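Local coordinates for adenylyl-sulfate kinase 1, chloroplastic (Arabidopsis thaliana, PDB 3UIE), which phosphorylates adenosine 5'-phosphosulfate at its 3'-hydroxyl with ATP, yielding the activated sulfate 3'-phosphoadenylyl sulfate, at residues R70-K75 with R79-R84. Numbering follows the deposited sequence.
Sequences RDLSFK and RAENIR. With ADX (adenosine-5'-phosphosulfate), chain D.
The Arg79 side chain runs past the carbonyl oxygens of Phe74 and Lys75 on its way to the bound adenosine-5'-phosphosulfate. Its CB and CG lie against Lys75 O, which also accepts the Arg79 backbone N at 3.0 Å in the opening turn of helix 76-95, with Lys75 as N-cap. Arg79 CG further touches Phe74 O, and Arg79 CD lies 3.4 Å from ADX O2B. Extended from CG to NE (chi2 -170°, chi3 -161°), the side chain brings Arg79 NE to Phe74 O in a weak, bent bond of 3.2 Å. At the tip, Arg79 NH1 donates to the sulfate oxygen ADX O2B (2.9 Å), while Arg79 NH2 comes within 2.7 Å of ADX N1 at the guanidinium edge, so one side chain spans sulfate and adenine. This is the substrate-binding side of the P-loop kinase fold of APS kinases, where Phe74 stacks on the adenine: ADX N7 lies 3.5 Å above the plane of the Phe74 ring, over its centre, and Arg65 makes a cation-pi contact with the ring. Three residues on along the helix, Asn82 ND2 bridges sulfate and phosphate, donating to ADX O1B (2.8 Å) and weakly to ADX O1A; Asn69 ND2 is hydrogen-bonded to Asn82 OD1. Leu72 CD1 packs on the helix backbone, 3.4 Å from Asn82 N, and beside Asn82 CB and Glu81 CG.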
loop_
_atom_site.group_PDB
_atom_site.type_symbol
_atom_site.label_atom_id
_atom_site.label_comp_id
_atom_site.label_asym_id
_atom_site.label_seq_id
_atom_site.Cartn_x
_atom_site.Cartn_y
_atom_site.Cartn_z
ATOM N N ARG A 70 6.695 -11.408 -2.761
ATOM C CA ARG A 70 7.876 -12.247 -2.897
ATOM C C ARG A 70 7.502 -13.725 -2.858
ATOM O O ARG A 70 8.308 -14.586 -3.227
ATOM C CB ARG A 70 8.907 -11.911 -1.806
ATOM C CG ARG A 70 8.488 -12.283 -0.387
ATOM C CD ARG A 70 9.580 -11.915 0.633
ATOM N NE ARG A 70 9.934 -10.497 0.567
ATOM C CZ ARG A 70 10.966 -9.946 1.203
ATOM N NH1 ARG A 70 11.765 -10.688 1.954
ATOM N NH2 ARG A 70 11.208 -8.647 1.086
ATOM N N ASP A 71 6.289 -14.026 -2.407
ATOM C CA ASP A 71 5.847 -15.416 -2.302
ATOM C C ASP A 71 5.164 -15.934 -3.569
ATOM O O ASP A 71 4.791 -17.107 -3.641
ATOM C CB ASP A 71 4.903 -15.580 -1.114
ATOM C CG ASP A 71 3.684 -14.695 -1.223
ATOM O OD1 ASP A 71 3.809 -13.600 -1.806
ATOM O OD2 ASP A 71 2.603 -15.098 -0.747
ATOM N N LEU A 72 5.014 -15.077 -4.578
ATOM C CA LEU A 72 4.275 -15.457 -5.786
ATOM C C LEU A 72 5.169 -15.870 -6.944
ATOM O O LEU A 72 6.218 -15.278 -7.172
ATOM C CB LEU A 72 3.385 -14.299 -6.238
ATOM C CG LEU A 72 2.353 -13.904 -5.184
ATOM C CD1 LEU A 72 1.439 -12.825 -5.737
ATOM C CD2 LEU A 72 1.562 -15.126 -4.776
ATOM N N SER A 73 4.731 -16.884 -7.681
ATOM C CA SER A 73 5.430 -17.335 -8.877
ATOM C C SER A 73 4.788 -16.697 -10.113
ATOM O O SER A 73 4.112 -15.670 -10.013
ATOM C CB SER A 73 5.338 -18.851 -8.990
ATOM O OG SER A 73 4.022 -19.250 -9.360
ATOM N N PHE A 74 4.993 -17.316 -11.270
ATOM C CA PHE A 74 4.367 -16.840 -12.502
ATOM C C PHE A 74 3.342 -17.818 -13.059
ATOM O O PHE A 74 2.824 -17.626 -14.155
ATOM C CB PHE A 74 5.420 -16.477 -13.550
ATOM C CG PHE A 74 6.228 -15.265 -13.187
ATOM C CD1 PHE A 74 5.824 -14.002 -13.586
ATOM C CD2 PHE A 74 7.380 -15.388 -12.432
ATOM C CE1 PHE A 74 6.570 -12.886 -13.237
ATOM C CE2 PHE A 74 8.129 -14.278 -12.087
ATOM C CZ PHE A 74 7.723 -13.030 -12.488
ATOM N N LYS A 75 3.038 -18.861 -12.296
ATOM C CA LYS A 75 1.913 -19.719 -12.641
ATOM C C LYS A 75 0.675 -18.833 -12.745
ATOM O O LYS A 75 0.622 -17.769 -12.137
ATOM C CB LYS A 75 1.720 -20.793 -11.574
ATOM C CG LYS A 75 2.936 -21.682 -11.388
ATOM C CD LYS A 75 2.840 -22.484 -10.106
ATOM C CE LYS A 75 4.189 -23.081 -9.729
ATOM N NZ LYS A 75 4.139 -23.744 -8.395
ATOM N N ARG A 79 -0.181 -15.186 -10.916
ATOM C CA ARG A 79 -0.349 -13.922 -11.633
ATOM C C ARG A 79 -1.651 -13.240 -11.199
ATOM O O ARG A 79 -1.686 -12.032 -10.976
ATOM C CB ARG A 79 -0.354 -14.125 -13.153
ATOM C CG ARG A 79 1.004 -14.461 -13.763
ATOM C CD ARG A 79 0.925 -14.391 -15.282
ATOM N NE ARG A 79 2.006 -15.101 -15.959
ATOM C CZ ARG A 79 2.994 -14.511 -16.627
ATOM N NH1 ARG A 79 3.056 -13.185 -16.702
ATOM N NH2 ARG A 79 3.924 -15.254 -17.223
ATOM N N ALA A 80 -2.722 -14.019 -11.079
ATOM C CA ALA A 80 -4.001 -13.481 -10.624
ATOM C C ALA A 80 -3.895 -12.896 -9.204
ATOM O O ALA A 80 -4.411 -11.808 -8.923
ATOM C CB ALA A 80 -5.087 -14.553 -10.689
ATOM N N GLU A 81 -3.225 -13.616 -8.305
ATOM C CA GLU A 81 -3.031 -13.137 -6.938
ATOM C C GLU A 81 -2.134 -11.897 -6.911
ATOM O O GLU A 81 -2.384 -10.955 -6.163
ATOM C CB GLU A 81 -2.442 -14.244 -6.053
ATOM C CG GLU A 81 -2.201 -13.827 -4.610
ATOM C CD GLU A 81 -3.477 -13.504 -3.853
ATOM O OE1 GLU A 81 -4.593 -13.627 -4.415
ATOM O OE2 GLU A 81 -3.352 -13.124 -2.674
ATOM N N ASN A 82 -1.096 -11.903 -7.740
ATOM C CA ASN A 82 -0.214 -10.751 -7.878
ATOM C C ASN A 82 -1.026 -9.505 -8.245
ATOM O O ASN A 82 -0.904 -8.461 -7.618
ATOM C CB ASN A 82 0.829 -11.036 -8.966
ATOM C CG ASN A 82 1.824 -9.908 -9.140
ATOM O OD1 ASN A 82 2.399 -9.411 -8.170
ATOM N ND2 ASN A 82 2.038 -9.500 -10.381
ATOM N N ILE A 83 -1.856 -9.636 -9.277
ATOM C CA ILE A 83 -2.687 -8.538 -9.766
ATOM C C ILE A 83 -3.692 -8.134 -8.696
ATOM O O ILE A 83 -3.920 -6.947 -8.446
ATOM C CB ILE A 83 -3.448 -8.959 -11.058
ATOM C CG1 ILE A 83 -2.460 -9.213 -12.203
ATOM C CG2 ILE A 83 -4.510 -7.921 -11.430
ATOM C CD1 ILE A 83 -3.058 -10.050 -13.367
ATOM N N ARG A 84 -4.316 -9.129 -8.079
ATOM C CA ARG A 84 -5.311 -8.856 -7.057
ATOM C C ARG A 84 -4.719 -8.017 -5.926
ATOM O O ARG A 84 -5.303 -7.013 -5.526
ATOM C CB ARG A 84 -5.871 -10.154 -6.474
ATOM C CG ARG A 84 -6.967 -9.911 -5.456
ATOM C CD ARG A 84 -7.306 -11.158 -4.654
ATOM N NE ARG A 84 -6.299 -11.490 -3.646
ATOM C CZ ARG A 84 -6.241 -10.955 -2.425
ATOM N NH1 ARG A 84 -7.123 -10.033 -2.049
ATOM N NH2 ARG A 84 -5.291 -11.337 -1.577
HETATM S SB ADX D . 2.347 -10.274 -13.963
HETATM O O1B ADX D . 2.211 -11.050 -12.762
HETATM O O2B ADX D . 1.883 -11.089 -15.109
HETATM O O3B ADX D . 1.527 -9.046 -13.913
HETATM P PA ADX D . 4.660 -8.816 -13.468
HETATM O O1A ADX D . 4.330 -8.782 -11.999
HETATM O O2A ADX D . 4.555 -7.441 -14.109
HETATM O O3A ADX D . 3.791 -9.922 -14.220
HETATM O "O5'" ADX D . 6.142 -9.340 -13.591
HETATM C "C5'" ADX D . 6.814 -9.229 -14.810
HETATM C "C4'" ADX D . 8.251 -9.213 -14.734
HETATM O "O4'" ADX D . 8.709 -10.469 -14.247
HETATM C "C3'" ADX D . 8.802 -9.033 -16.102
HETATM O "O3'" ADX D . 9.625 -7.908 -16.103
HETATM C "C2'" ADX D . 9.638 -10.136 -16.343
HETATM O "O2'" ADX D . 10.929 -9.627 -16.358
HETATM C "C1'" ADX D . 9.556 -11.056 -15.188
HETATM N N9 ADX D . 9.171 -12.386 -15.576
HETATM C C8 ADX D . 9.747 -13.534 -15.149
HETATM N N7 ADX D . 9.068 -14.577 -15.659
HETATM C C5 ADX D . 8.060 -14.089 -16.413
HETATM C C6 ADX D . 7.040 -14.679 -17.186
HETATM N N6 ADX D . 6.932 -16.101 -17.257
HETATM N N1 ADX D . 6.161 -13.893 -17.856
HETATM C C2 ADX D . 6.254 -12.555 -17.781
HETATM N N3 ADX D . 7.220 -11.958 -17.047
HETATM C C4 ADX D . 8.123 -12.691 -16.358
#